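Long-range contacts in synaptic vesicle glycoprotein 2C (Homo sapiens, PDB 5JLV), which is a synaptic vesicle membrane glycoprotein whose luminal domain, a pentapeptide-repeat beta-helix, serves as a neuronal receptor for botulinum neurotoxin A: residues M45-G50 and S65-C70; F57-F62 and S77-F82; C70-V75 and T95-Y100; N84-D89 and E106-S111. One frame throughout, in Å; residues are numbered along the deposited sequence.

Contact 1 of 4, residues M45-G50 and S65-C70; sequences MEYDNG and SVFKSC
Lys68 forms a salt bridge with Glu46, its NZ 3.1 Å from OE2 and approaching from above the carboxylate plane. The acid chain is extended, with CG anti to the backbone N (chi1 -175°), whereas the lysine bends at its third and fourth torsions. On the same face OD1 of Asp48 rests 3.4 Å from Lys68 CB, and Lys27 offers Glu46 OE2 a long, weak second ion pair. The backbones form a parallel ladder: Val66 N binds Met45 O, Tyr47 N binds Val66 O, Lys68 N binds Tyr47 O, and Asn49 N binds Lys68 O. Just past the corner, Gly50 N donates weakly to Cys70 SG at 3.4 Å. Through the other face Tyr47 and Phe67 project side by side, with Tyr47 CD2 lying 3.5 Å above the Phe67 ring, toward its rim. The two planes are 23° apart but slid, so overlap is slight; Phe87 extends the row beyond Phe67. Such stacking of matching positions twenty residues apart exemplifies the right-handed quadrilateral beta-helix of pentapeptide-repeat proteins.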
loop_
_atom_site.group_PDB
_atom_site.type_symbol
_atom_site.label_atom_id
_atom_site.label_comp_id
_atom_site.label_asym_id
_atom_site.label_seq_id
_atom_site.Cartn_x
_atom_site.Cartn_y
_atom_site.Cartn_z
ATOM N N MET C 45 -23.070 12.827 23.495
ATOM C CA MET C 45 -21.741 12.930 24.081
ATOM C C MET C 45 -20.640 12.513 23.107
ATOM O O MET C 45 -20.841 11.620 22.277
ATOM C CB MET C 45 -21.651 12.046 25.329
ATOM C CG MET C 45 -22.645 12.383 26.428
ATOM S SD MET C 45 -22.468 14.083 26.985
ATOM C CE MET C 45 -20.758 14.104 27.525
ATOM N N GLU C 46 -19.477 13.153 23.218
ATOM C CA GLU C 46 -18.273 12.634 22.592
ATOM C C GLU C 46 -17.393 11.912 23.619
ATOM O O GLU C 46 -17.335 12.303 24.792
ATOM C CB GLU C 46 -17.487 13.733 21.864
ATOM C CG GLU C 46 -16.282 13.193 21.097
ATOM C CD GLU C 46 -15.631 14.208 20.180
ATOM O OE1 GLU C 46 -16.311 15.173 19.766
ATOM O OE2 GLU C 46 -14.436 14.029 19.850
ATOM N N TYR C 47 -16.736 10.847 23.173
ATOM C CA TYR C 47 -15.810 10.092 23.995
ATOM C C TYR C 47 -14.481 9.956 23.236
ATOM O O TYR C 47 -14.425 9.294 22.194
ATOM C CB TYR C 47 -16.394 8.698 24.336
ATOM C CG TYR C 47 -17.797 8.753 24.939
ATOM C CD1 TYR C 47 -17.981 8.934 26.314
ATOM C CD2 TYR C 47 -18.933 8.661 24.130
ATOM C CE1 TYR C 47 -19.259 8.995 26.869
ATOM C CE2 TYR C 47 -20.212 8.721 24.677
ATOM C CZ TYR C 47 -20.364 8.887 26.047
ATOM O OH TYR C 47 -21.622 8.964 26.591
ATOM N N ASP C 48 -13.441 10.627 23.747
ATOM C CA ASP C 48 -12.098 10.632 23.145
ATOM C C ASP C 48 -11.209 9.728 23.971
ATOM O O ASP C 48 -11.159 9.865 25.203
ATOM C CB ASP C 48 -11.483 12.045 23.172
ATOM C CG ASP C 48 -12.005 12.946 22.067
ATOM O OD1 ASP C 48 -12.938 12.546 21.338
ATOM O OD2 ASP C 48 -11.476 14.078 21.933
ATOM N N ASN C 49 -10.510 8.809 23.305
ATOM C CA ASN C 49 -9.548 7.926 23.976
ATOM C C ASN C 49 -10.155 7.184 25.167
ATOM O O ASN C 49 -9.549 7.068 26.232
ATOM C CB ASN C 49 -8.294 8.717 24.374
ATOM C CG ASN C 49 -7.686 9.447 23.197
ATOM O OD1 ASN C 49 -6.993 8.848 22.379
ATOM N ND2 ASN C 49 -7.978 10.741 23.078
ATOM N N GLY C 50 -11.373 6.700 24.978
ATOM C CA GLY C 50 -12.046 5.911 25.987
ATOM C C GLY C 50 -11.657 4.458 25.853
ATOM O O GLY C 50 -11.573 3.923 24.741
ATOM N N SER C 65 -23.994 9.901 19.593
ATOM C CA SER C 65 -22.724 10.037 20.267
ATOM C C SER C 65 -21.579 9.822 19.310
ATOM O O SER C 65 -21.742 9.183 18.265
ATOM C CB SER C 65 -22.636 9.061 21.442
ATOM O OG SER C 65 -23.531 9.448 22.472
ATOM N N VAL C 66 -20.426 10.382 19.657
ATOM C CA VAL C 66 -19.213 10.237 18.867
ATOM C C VAL C 66 -18.145 9.517 19.708
ATOM O O VAL C 66 -17.913 9.867 20.862
ATOM C CB VAL C 66 -18.693 11.605 18.363
ATOM C CG1 VAL C 66 -17.353 11.448 17.635
ATOM C CG2 VAL C 66 -19.721 12.257 17.448
ATOM N N PHE C 67 -17.538 8.488 19.134
ATOM C CA PHE C 67 -16.426 7.796 19.778
ATOM C C PHE C 67 -15.177 7.993 18.927
ATOM O O PHE C 67 -15.103 7.486 17.797
ATOM C CB PHE C 67 -16.730 6.295 19.948
ATOM C CG PHE C 67 -17.919 6.004 20.821
ATOM C CD1 PHE C 67 -19.216 6.073 20.308
ATOM C CD2 PHE C 67 -17.747 5.631 22.155
ATOM C CE1 PHE C 67 -20.316 5.800 21.113
ATOM C CE2 PHE C 67 -18.844 5.366 22.971
ATOM C CZ PHE C 67 -20.131 5.446 22.445
ATOM N N LYS C 68 -14.213 8.749 19.459
ATOM C CA LYS C 68 -12.930 8.991 18.773
ATOM C C LYS C 68 -11.748 8.288 19.465
ATOM O O LYS C 68 -11.501 8.508 20.650
ATOM C CB LYS C 68 -12.642 10.497 18.658
ATOM C CG LYS C 68 -11.573 10.827 17.616
ATOM C CD LYS C 68 -11.182 12.307 17.612
ATOM C CE LYS C 68 -12.036 13.130 16.650
ATOM N NZ LYS C 68 -13.469 13.214 17.068
ATOM N N SER C 69 -11.014 7.465 18.703
ATOM C CA SER C 69 -9.821 6.758 19.207
ATOM C C SER C 69 -10.121 5.968 20.467
ATOM O O SER C 69 -9.312 5.937 21.390
ATOM C CB SER C 69 -8.662 7.731 19.471
ATOM O OG SER C 69 -8.384 8.474 18.315
ATOM N N CYS C 70 -11.300 5.355 20.511
ATOM C CA CYS C 70 -11.662 4.529 21.639
ATOM C C CYS C 70 -11.212 3.104 21.395
ATOM O O CYS C 70 -10.872 2.739 20.259
ATOM C CB CYS C 70 -13.156 4.614 21.911
ATOM S SG CYS C 70 -13.654 6.242 22.543
#

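Contact 2 of 4, residues F57-F62 and S77-F82; sequences FKSVTF and SVNTYF
Phe57, Phe62 and Phe82 bury the most surface where successive coils of the pentapeptide-repeat beta-helix meet around a corner. Phe62 and Phe82 project inward side by side, their planes only 4° apart but displaced along each other, so that little of one ring covers the other; Phe62 CD1 touches Phe82 CE2 at 3.4 Å. Both have CG anti to the carbonyl carbon (chi1 -69° and -60°), which starts both rings off in the same direction. Phe57 makes its contact through CB, which meets Thr80 OG1 at 3.3 Å, while its side chain packs on Met37. Before the corner Val78 N binds Phe57 O and Ser59 N binds Val78 O; beyond it Tyr81 N binds Val60 O and Phe62 N binds Tyr81 O. Val78 O is gripped twice, since Thr80 OG1 also donates to it from above the carbonyl plane. On the outside Asn79 ND2 bonds weakly to Ser59 OG, and one water lies 2.6 Å from Thr61 OG1 while donating to Asn79 O at 2.8 Å.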
loop_
_atom_site.group_PDB
_atom_site.type_symbol
_atom_site.label_atom_id
_atom_site.label_comp_id
_atom_site.label_asym_id
_atom_site.label_seq_id
_atom_site.Cartn_x
_atom_site.Cartn_y
_atom_site.Cartn_z
ATOM N N PHE C 57 -21.986 -4.639 29.158
ATOM C CA PHE C 57 -23.096 -3.714 28.923
ATOM C C PHE C 57 -24.424 -4.457 29.034
ATOM O O PHE C 57 -24.609 -5.515 28.422
ATOM C CB PHE C 57 -22.992 -3.079 27.539
ATOM C CG PHE C 57 -21.760 -2.248 27.337
ATOM C CD1 PHE C 57 -21.720 -0.924 27.760
ATOM C CD2 PHE C 57 -20.637 -2.785 26.695
ATOM C CE1 PHE C 57 -20.579 -0.147 27.559
ATOM C CE2 PHE C 57 -19.499 -2.017 26.498
ATOM C CZ PHE C 57 -19.473 -0.697 26.926
ATOM N N LYS C 58 -25.348 -3.912 29.817
ATOM C CA LYS C 58 -26.651 -4.546 30.004
ATOM C C LYS C 58 -27.730 -3.477 29.921
ATOM O O LYS C 58 -27.811 -2.601 30.799
ATOM C CB LYS C 58 -26.720 -5.269 31.359
ATOM C CG LYS C 58 -25.634 -6.313 31.596
ATOM C CD LYS C 58 -25.692 -6.869 33.020
ATOM C CE LYS C 58 -24.513 -7.803 33.274
ATOM N NZ LYS C 58 -24.670 -8.618 34.504
ATOM N N SER C 59 -28.546 -3.542 28.868
ATOM C CA SER C 59 -29.592 -2.538 28.625
ATOM C C SER C 59 -28.993 -1.129 28.670
ATOM O O SER C 59 -29.392 -0.286 29.470
ATOM C CB SER C 59 -30.744 -2.675 29.638
ATOM O OG SER C 59 -31.118 -4.029 29.804
ATOM N N VAL C 60 -28.001 -0.908 27.820
ATOM C CA VAL C 60 -27.355 0.382 27.700
ATOM C C VAL C 60 -27.592 0.862 26.286
ATOM O O VAL C 60 -27.377 0.111 25.333
ATOM C CB VAL C 60 -25.833 0.282 27.976
ATOM C CG1 VAL C 60 -25.116 1.582 27.596
ATOM C CG2 VAL C 60 -25.569 -0.058 29.439
ATOM N N THR C 61 -28.069 2.096 26.150
ATOM C CA THR C 61 -28.125 2.743 24.846
ATOM C C THR C 61 -27.253 4.000 24.810
ATOM O O THR C 61 -27.334 4.848 25.700
ATOM C CB THR C 61 -29.568 3.087 24.435
ATOM O OG1 THR C 61 -30.312 1.873 24.297
ATOM C CG2 THR C 61 -29.589 3.828 23.105
ATOM N N PHE C 62 -26.401 4.078 23.793
ATOM C CA PHE C 62 -25.745 5.316 23.410
ATOM C C PHE C 62 -26.485 5.868 22.200
ATOM O O PHE C 62 -26.750 5.135 21.250
ATOM C CB PHE C 62 -24.283 5.049 23.026
ATOM C CG PHE C 62 -23.409 4.653 24.178
ATOM C CD1 PHE C 62 -23.246 3.316 24.520
ATOM C CD2 PHE C 62 -22.711 5.617 24.903
ATOM C CE1 PHE C 62 -22.430 2.949 25.576
ATOM C CE2 PHE C 62 -21.890 5.254 25.962
ATOM C CZ PHE C 62 -21.754 3.915 26.302
ATOM N N SER C 77 -22.260 -7.721 25.712
ATOM C CA SER C 77 -23.391 -6.790 25.731
ATOM C C SER C 77 -24.743 -7.478 25.517
ATOM O O SER C 77 -24.898 -8.321 24.633
ATOM C CB SER C 77 -23.190 -5.674 24.705
ATOM O OG SER C 77 -22.971 -6.194 23.402
ATOM N N VAL C 78 -25.714 -7.113 26.347
ATOM C CA VAL C 78 -27.077 -7.615 26.231
ATOM C C VAL C 78 -28.032 -6.404 26.164
ATOM O O VAL C 78 -27.882 -5.424 26.930
ATOM C CB VAL C 78 -27.431 -8.564 27.406
ATOM C CG1 VAL C 78 -28.806 -9.202 27.211
ATOM C CG2 VAL C 78 -26.367 -9.651 27.551
ATOM N N ASN C 79 -28.968 -6.450 25.220
ATOM C CA ASN C 79 -29.942 -5.376 25.042
ATOM C C ASN C 79 -29.219 -4.021 24.973
ATOM O O ASN C 79 -29.636 -3.025 25.587
ATOM C CB ASN C 79 -31.010 -5.410 26.163
ATOM C CG ASN C 79 -32.173 -4.459 25.904
ATOM O OD1 ASN C 79 -32.604 -4.267 24.763
ATOM N ND2 ASN C 79 -32.680 -3.845 26.975
ATOM N N THR C 80 -28.122 -4.011 24.223
ATOM C CA THR C 80 -27.273 -2.841 24.109
ATOM C C THR C 80 -27.260 -2.323 22.672
ATOM O O THR C 80 -27.078 -3.090 21.722
ATOM C CB THR C 80 -25.853 -3.143 24.614
ATOM O OG1 THR C 80 -25.906 -3.445 26.025
ATOM C CG2 THR C 80 -24.939 -1.960 24.389
ATOM N N TYR C 81 -27.470 -1.022 22.519
ATOM C CA TYR C 81 -27.527 -0.413 21.192
ATOM C C TYR C 81 -26.758 0.898 21.112
ATOM O O TYR C 81 -26.783 1.711 22.039
ATOM C CB TYR C 81 -28.957 -0.116 20.811
ATOM C CG TYR C 81 -29.838 -1.310 20.531
ATOM C CD1 TYR C 81 -29.843 -1.913 19.272
ATOM C CD2 TYR C 81 -30.727 -1.782 21.494
ATOM C CE1 TYR C 81 -30.686 -2.981 18.993
ATOM C CE2 TYR C 81 -31.568 -2.844 21.226
ATOM C CZ TYR C 81 -31.545 -3.440 19.973
ATOM O OH TYR C 81 -32.396 -4.486 19.689
ATOM N N PHE C 82 -26.113 1.098 19.968
ATOM C CA PHE C 82 -25.560 2.376 19.578
ATOM C C PHE C 82 -26.411 2.912 18.440
ATOM O O PHE C 82 -26.393 2.357 17.342
ATOM C CB PHE C 82 -24.118 2.188 19.106
ATOM C CG PHE C 82 -23.209 1.613 20.148
ATOM C CD1 PHE C 82 -23.085 0.229 20.301
ATOM C CD2 PHE C 82 -22.449 2.445 20.959
ATOM C CE1 PHE C 82 -22.239 -0.304 21.269
ATOM C CE2 PHE C 82 -21.591 1.916 21.924
ATOM C CZ PHE C 82 -21.496 0.547 22.083
HETATM O O HOH W 1 -30.902 -0.585 25.064
#

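Contact 3 of 4, residues C70-V75 and T95-Y100; sequences CTFEDV and TDFEPY
Phe97 turns the edge of its ring toward the face of Phe72, in an offset edge-to-face pair with planes at 61° and CE2 of Phe97 3.6 Å from CD2 of Phe72. The Phe97 ring plane nearly contains the CA-CB bond (chi2 -8°), unlike the roughly perpendicular setting of Phe72. CZ of Phe97, at the tip of the ring, also lies 3.6 Å from Val75 CG2. In Thr95, OG1 sits between the backbone N and the carbonyl carbon (chi1 76°), where it accepts from Phe97 N at 3.0 Å and closes an ST turn. CG2 of the same residue is thereby directed at the other segment, 3.7 Å from Phe72 CB, and Thr95 CB lies over one face of the Phe97 ring, toward its rim. Here the coil-on-coil register of the pentapeptide-repeat beta-helix fades: Asp96 N makes a weak bond to Val75 O at 3.2 Å, and the chain then swings through an inverse gamma turn centred on Phe97. Asp96 OD1 has its stronger partner in Ser77 OG. Phe72 stacks on Phe52.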
loop_
_atom_site.group_PDB
_atom_site.type_symbol
_atom_site.label_atom_id
_atom_site.label_comp_id
_atom_site.label_asym_id
_atom_site.label_seq_id
_atom_site.Cartn_x
_atom_site.Cartn_y
_atom_site.Cartn_z
ATOM N N CYS C 70 -11.300 5.355 20.511
ATOM C CA CYS C 70 -11.662 4.529 21.639
ATOM C C CYS C 70 -11.212 3.104 21.395
ATOM O O CYS C 70 -10.872 2.739 20.259
ATOM C CB CYS C 70 -13.156 4.614 21.911
ATOM S SG CYS C 70 -13.654 6.242 22.543
ATOM N N THR C 71 -11.140 2.329 22.475
ATOM C CA THR C 71 -10.864 0.897 22.420
ATOM C C THR C 71 -11.956 0.172 23.195
ATOM O O THR C 71 -12.201 0.477 24.372
ATOM C CB THR C 71 -9.495 0.558 23.050
ATOM O OG1 THR C 71 -8.454 1.246 22.352
ATOM C CG2 THR C 71 -9.218 -0.948 23.006
ATOM N N PHE C 72 -12.636 -0.751 22.522
ATOM C CA PHE C 72 -13.535 -1.697 23.176
ATOM C C PHE C 72 -12.843 -3.048 23.161
ATOM O O PHE C 72 -12.531 -3.578 22.087
ATOM C CB PHE C 72 -14.874 -1.781 22.438
ATOM C CG PHE C 72 -15.725 -0.532 22.549
ATOM C CD1 PHE C 72 -15.507 0.566 21.701
ATOM C CD2 PHE C 72 -16.758 -0.456 23.478
ATOM C CE1 PHE C 72 -16.302 1.708 21.794
ATOM C CE2 PHE C 72 -17.555 0.687 23.572
ATOM C CZ PHE C 72 -17.326 1.767 22.733
ATOM N N GLU C 73 -12.567 -3.593 24.346
ATOM C CA GLU C 73 -11.755 -4.800 24.450
ATOM C C GLU C 73 -12.324 -5.797 25.451
ATOM O O GLU C 73 -12.554 -5.455 26.617
ATOM C CB GLU C 73 -10.324 -4.436 24.831
ATOM C CG GLU C 73 -9.377 -5.606 24.888
ATOM C CD GLU C 73 -7.948 -5.159 25.080
ATOM O OE1 GLU C 73 -7.467 -5.192 26.230
ATOM O OE2 GLU C 73 -7.314 -4.753 24.084
ATOM N N ASP C 74 -12.542 -7.030 24.984
ATOM C CA ASP C 74 -13.125 -8.106 25.801
ATOM C C ASP C 74 -14.443 -7.680 26.444
ATOM O O ASP C 74 -14.641 -7.858 27.648
ATOM C CB ASP C 74 -12.134 -8.600 26.874
ATOM C CG ASP C 74 -10.977 -9.395 26.285
ATOM O OD1 ASP C 74 -11.194 -10.125 25.293
ATOM O OD2 ASP C 74 -9.849 -9.302 26.823
ATOM N N VAL C 75 -15.334 -7.110 25.638
ATOM C CA VAL C 75 -16.630 -6.673 26.137
ATOM C C VAL C 75 -17.755 -7.596 25.668
ATOM O O VAL C 75 -17.702 -8.161 24.558
ATOM C CB VAL C 75 -16.940 -5.180 25.821
ATOM C CG1 VAL C 75 -15.695 -4.309 25.978
ATOM C CG2 VAL C 75 -17.537 -5.008 24.445
ATOM N N THR C 95 -14.847 -8.094 21.015
ATOM C CA THR C 95 -16.173 -7.739 21.506
ATOM C C THR C 95 -17.213 -8.711 20.949
ATOM O O THR C 95 -16.910 -9.517 20.055
ATOM C CB THR C 95 -16.572 -6.303 21.116
ATOM O OG1 THR C 95 -16.954 -6.259 19.731
ATOM C CG2 THR C 95 -15.423 -5.326 21.371
ATOM N N ASP C 96 -18.433 -8.645 21.473
ATOM C CA ASP C 96 -19.533 -9.373 20.865
ATOM C C ASP C 96 -20.377 -8.428 19.989
ATOM O O ASP C 96 -21.557 -8.687 19.737
ATOM C CB ASP C 96 -20.380 -10.090 21.930
ATOM C CG ASP C 96 -21.126 -9.122 22.861
ATOM O OD1 ASP C 96 -21.019 -7.886 22.686
ATOM O OD2 ASP C 96 -21.830 -9.615 23.764
ATOM N N PHE C 97 -19.762 -7.342 19.515
ATOM C CA PHE C 97 -20.501 -6.312 18.750
ATOM C C PHE C 97 -20.823 -6.735 17.314
ATOM O O PHE C 97 -20.144 -6.331 16.374
ATOM C CB PHE C 97 -19.764 -4.960 18.732
ATOM C CG PHE C 97 -19.724 -4.249 20.068
ATOM C CD1 PHE C 97 -20.442 -4.717 21.162
ATOM C CD2 PHE C 97 -18.986 -3.073 20.212
ATOM C CE1 PHE C 97 -20.408 -4.040 22.376
ATOM C CE2 PHE C 97 -18.949 -2.398 21.427
ATOM C CZ PHE C 97 -19.657 -2.880 22.502
ATOM N N GLU C 98 -21.875 -7.521 17.156
ATOM C CA GLU C 98 -22.416 -7.851 15.842
ATOM C C GLU C 98 -23.094 -6.629 15.200
ATOM O O GLU C 98 -23.369 -5.639 15.898
ATOM C CB GLU C 98 -23.419 -8.996 15.977
ATOM C CG GLU C 98 -22.859 -10.245 16.618
ATOM C CD GLU C 98 -21.809 -10.921 15.768
ATOM O OE1 GLU C 98 -21.761 -10.669 14.540
ATOM O OE2 GLU C 98 -21.025 -11.718 16.332
ATOM N N PRO C 99 -23.376 -6.693 13.872
ATOM C CA PRO C 99 -24.048 -5.587 13.186
ATOM C C PRO C 99 -25.328 -5.077 13.886
ATOM O O PRO C 99 -25.590 -3.883 13.853
ATOM C CB PRO C 99 -24.380 -6.177 11.807
ATOM C CG PRO C 99 -23.279 -7.143 11.563
ATOM C CD PRO C 99 -22.962 -7.746 12.916
ATOM N N TYR C 100 -26.108 -5.971 14.503
ATOM C CA TYR C 100 -27.380 -5.571 15.139
ATOM C C TYR C 100 -27.237 -4.713 16.424
ATOM O O TYR C 100 -28.222 -4.203 16.932
ATOM C CB TYR C 100 -28.302 -6.785 15.396
ATOM C CG TYR C 100 -27.685 -7.887 16.246
ATOM C CD1 TYR C 100 -27.194 -9.046 15.653
ATOM C CD2 TYR C 100 -27.600 -7.772 17.652
ATOM C CE1 TYR C 100 -26.624 -10.055 16.415
ATOM C CE2 TYR C 100 -27.028 -8.781 18.425
ATOM C CZ TYR C 100 -26.538 -9.915 17.796
ATOM O OH TYR C 100 -25.973 -10.930 18.527
#

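Contact 4 of 4, residues N84-D89 and E106-S111; sequences NCTFID and EFKNCS. With NAG (2-acetamido-2-deoxy-beta-D-glucopyranose), chain M; NAG (2-acetamido-2-deoxy-beta-D-glucopyranose), chain E.
Strands 86-88 and 106-108 are rungs on one side of the pentapeptide-repeat beta-helix, parallel within 11° and bonded through Glu106 N to Cys85 O, Phe87 N to Glu106 O, Lys108 N to Phe87 O and Asp89 N to Lys108 O. Inside, Phe87 and Phe107 lie side by side, CD1 of the first 3.4 Å from CE1 of the second, with planes 12° apart and little overlap. Phe87 CB also packs 3.7 Å from Cys110 SG. Two N-glycans mark the ends: Asn84 ND2 carries one N-acetylglucosamine and Asn109 ND2 the other, each joined at C1. Asn109 ND2 still donates weakly to Asp89 OD1 at 3.3 Å, the carboxylate and amide planes nearly coplanar. The acetamido group of the sugar on Asn109 reaches the strands, with its O7 3.4 Å from Ile88 CG2 and its C8 3.5 Å from Lys108 CB. Asn109 OD1 bonds to an aromatic side chain of another protein chain. Strand 66-68 flanks 86-88, while Cys110 and Ser111 pair antiparallel with a strand of that chain, continuing the sheet.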
loop_
_atom_site.group_PDB
_atom_site.type_symbol
_atom_site.label_atom_id
_atom_site.label_comp_id
_atom_site.label_asym_id
_atom_site.label_seq_id
_atom_site.Cartn_x
_atom_site.Cartn_y
_atom_site.Cartn_z
ATOM N N ASN C 84 -27.426 6.024 15.915
ATOM C CA ASN C 84 -26.956 7.271 15.292
ATOM C C ASN C 84 -25.619 7.722 15.888
ATOM O O ASN C 84 -25.398 8.903 16.159
ATOM C CB ASN C 84 -28.021 8.376 15.419
ATOM C CG ASN C 84 -27.782 9.540 14.477
ATOM O OD1 ASN C 84 -27.217 9.383 13.394
ATOM N ND2 ASN C 84 -28.224 10.722 14.888
ATOM N N CYS C 85 -24.736 6.758 16.111
ATOM C CA CYS C 85 -23.423 7.051 16.636
ATOM C C CYS C 85 -22.382 7.052 15.528
ATOM O O CYS C 85 -22.546 6.370 14.516
ATOM C CB CYS C 85 -23.067 6.070 17.762
ATOM S SG CYS C 85 -24.076 6.344 19.260
ATOM N N THR C 86 -21.341 7.864 15.702
ATOM C CA THR C 86 -20.194 7.853 14.810
ATOM C C THR C 86 -18.956 7.323 15.539
ATOM O O THR C 86 -18.629 7.763 16.654
ATOM C CB THR C 86 -19.923 9.251 14.236
ATOM O OG1 THR C 86 -21.121 9.736 13.628
ATOM C CG2 THR C 86 -18.810 9.205 13.193
ATOM N N PHE C 87 -18.287 6.362 14.918
ATOM C CA PHE C 87 -17.058 5.809 15.473
ATOM C C PHE C 87 -15.903 6.150 14.548
ATOM O O PHE C 87 -15.960 5.867 13.338
ATOM C CB PHE C 87 -17.170 4.297 15.615
ATOM C CG PHE C 87 -18.313 3.854 16.466
ATOM C CD1 PHE C 87 -19.567 3.636 15.907
ATOM C CD2 PHE C 87 -18.132 3.631 17.825
ATOM C CE1 PHE C 87 -20.627 3.214 16.691
ATOM C CE2 PHE C 87 -19.188 3.218 18.625
ATOM C CZ PHE C 87 -20.439 3.009 18.055
ATOM N N ILE C 88 -14.870 6.762 15.127
ATOM C CA ILE C 88 -13.703 7.253 14.387
ATOM C C ILE C 88 -12.428 6.661 14.984
ATOM O O ILE C 88 -12.225 6.738 16.194
ATOM C CB ILE C 88 -13.610 8.797 14.453
ATOM C CG1 ILE C 88 -14.822 9.443 13.753
ATOM C CG2 ILE C 88 -12.295 9.298 13.835
ATOM C CD1 ILE C 88 -15.182 10.811 14.293
ATOM N N ASP C 89 -11.565 6.095 14.134
ATOM C CA ASP C 89 -10.264 5.546 14.573
ATOM C C ASP C 89 -10.394 4.653 15.829
ATOM O O ASP C 89 -9.565 4.715 16.744
ATOM C CB ASP C 89 -9.254 6.678 14.859
ATOM C CG ASP C 89 -8.961 7.562 13.637
ATOM O OD1 ASP C 89 -9.409 7.266 12.499
ATOM O OD2 ASP C 89 -8.255 8.572 13.824
ATOM N N GLU C 106 -22.234 5.008 12.022
ATOM C CA GLU C 106 -21.256 5.309 11.023
ATOM C C GLU C 106 -19.865 4.948 11.569
ATOM O O GLU C 106 -19.540 5.274 12.729
ATOM C CB GLU C 106 -21.360 6.802 10.704
ATOM C CG GLU C 106 -20.223 7.361 9.888
ATOM C CD GLU C 106 -20.445 7.217 8.401
ATOM O OE1 GLU C 106 -21.617 7.198 7.960
ATOM O OE2 GLU C 106 -19.437 7.144 7.673
ATOM N N PHE C 107 -19.064 4.262 10.753
ATOM C CA PHE C 107 -17.692 3.904 11.128
ATOM C C PHE C 107 -16.704 4.540 10.160
ATOM O O PHE C 107 -16.893 4.463 8.953
ATOM C CB PHE C 107 -17.499 2.378 11.121
ATOM C CG PHE C 107 -18.386 1.649 12.079
ATOM C CD1 PHE C 107 -17.956 1.379 13.385
ATOM C CD2 PHE C 107 -19.654 1.213 11.682
ATOM C CE1 PHE C 107 -18.781 0.705 14.278
ATOM C CE2 PHE C 107 -20.484 0.539 12.577
ATOM C CZ PHE C 107 -20.049 0.289 13.876
ATOM N N LYS C 108 -15.650 5.150 10.704
ATOM C CA LYS C 108 -14.606 5.831 9.920
ATOM C C LYS C 108 -13.239 5.337 10.403
ATOM O O LYS C 108 -12.841 5.630 11.533
ATOM C CB LYS C 108 -14.673 7.356 10.114
ATOM C CG LYS C 108 -16.064 7.958 10.090
ATOM C CD LYS C 108 -16.345 8.657 8.782
ATOM C CE LYS C 108 -17.650 9.437 8.835
ATOM N NZ LYS C 108 -17.490 10.863 9.235
ATOM N N ASN C 109 -12.544 4.573 9.558
ATOM C CA ASN C 109 -11.218 4.029 9.899
ATOM C C ASN C 109 -11.237 3.201 11.181
ATOM O O ASN C 109 -10.373 3.368 12.049
ATOM C CB ASN C 109 -10.170 5.138 10.084
ATOM C CG ASN C 109 -10.037 6.061 8.892
ATOM O OD1 ASN C 109 -10.303 5.702 7.740
ATOM N ND2 ASN C 109 -9.589 7.281 9.179
ATOM N N CYS C 110 -12.214 2.311 11.297
ATOM C CA CYS C 110 -12.344 1.521 12.486
ATOM C C CYS C 110 -11.830 0.111 12.254
ATOM O O CYS C 110 -11.971 -0.457 11.152
ATOM C CB CYS C 110 -13.795 1.510 12.979
ATOM S SG CYS C 110 -14.308 3.099 13.675
ATOM N N SER C 111 -11.240 -0.454 13.297
ATOM C CA SER C 111 -10.698 -1.806 13.239
ATOM C C SER C 111 -11.539 -2.781 14.064
ATOM O O SER C 111 -11.951 -2.467 15.200
ATOM C CB SER C 111 -9.247 -1.814 13.730
ATOM O OG SER C 111 -8.437 -0.941 12.961
HETATM C C1 NAG M . -28.175 11.985 14.228
HETATM C C2 NAG M . -29.576 12.410 13.802
HETATM C C3 NAG M . -29.526 13.665 12.938
HETATM C C4 NAG M . -28.669 14.743 13.592
HETATM C C5 NAG M . -27.323 14.178 14.031
HETATM C C6 NAG M . -26.497 15.237 14.752
HETATM C C7 NAG M . -31.307 10.730 13.550
HETATM C C8 NAG M . -31.973 9.762 12.616
HETATM N N2 NAG M . -30.222 11.334 13.075
HETATM O O3 NAG M . -30.855 14.164 12.745
HETATM O O4 NAG M . -28.457 15.813 12.663
HETATM O O5 NAG M . -27.534 13.067 14.899
HETATM O O6 NAG M . -25.629 14.602 15.699
HETATM O O7 NAG M . -31.735 10.948 14.671
HETATM C C1 NAG E . -9.309 8.328 8.209
HETATM C C2 NAG E . -9.680 9.709 8.735
HETATM C C3 NAG E . -9.204 10.801 7.785
HETATM C C4 NAG E . -7.741 10.599 7.409
HETATM C C5 NAG E . -7.486 9.164 6.962
HETATM C C6 NAG E . -6.010 8.941 6.657
HETATM C C7 NAG E . -11.645 10.331 10.016
HETATM C C8 NAG E . -13.132 10.521 9.995
HETATM N N2 NAG E . -11.116 9.800 8.918
HETATM O O3 NAG E . -9.364 12.080 8.411
HETATM O O4 NAG E . -7.392 11.498 6.351
HETATM O O5 NAG E . -7.902 8.266 7.987
HETATM O O6 NAG E . -5.217 9.486 7.719
HETATM O O7 NAG E . -10.964 10.644 10.979
#

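How the contacts relate
All four contacts tie one coil of a beta-helix to the next, about twenty residues further along the chain. Contacts 1 and 4, with centres about 10 Å apart, belong to one sheet in which strand 66-68 pairs with 86-88, so strands 46-53, 66-68, 86-88 and 106-108 form a continuous side. Contact 2 lies across the interior from contact 1, their centres about 16 Å apart, and Phe62 meets Phe67 between them. Contact 3 shares Cys70 with contact 1 and is tied to contact 2 by Ser77 OG and Asp96 OD1. Contacts 1 and 2 interleave along the sequence, as do 2 and 3, and 3 and 4, as expected when each coil pairs with the next in a solenoid.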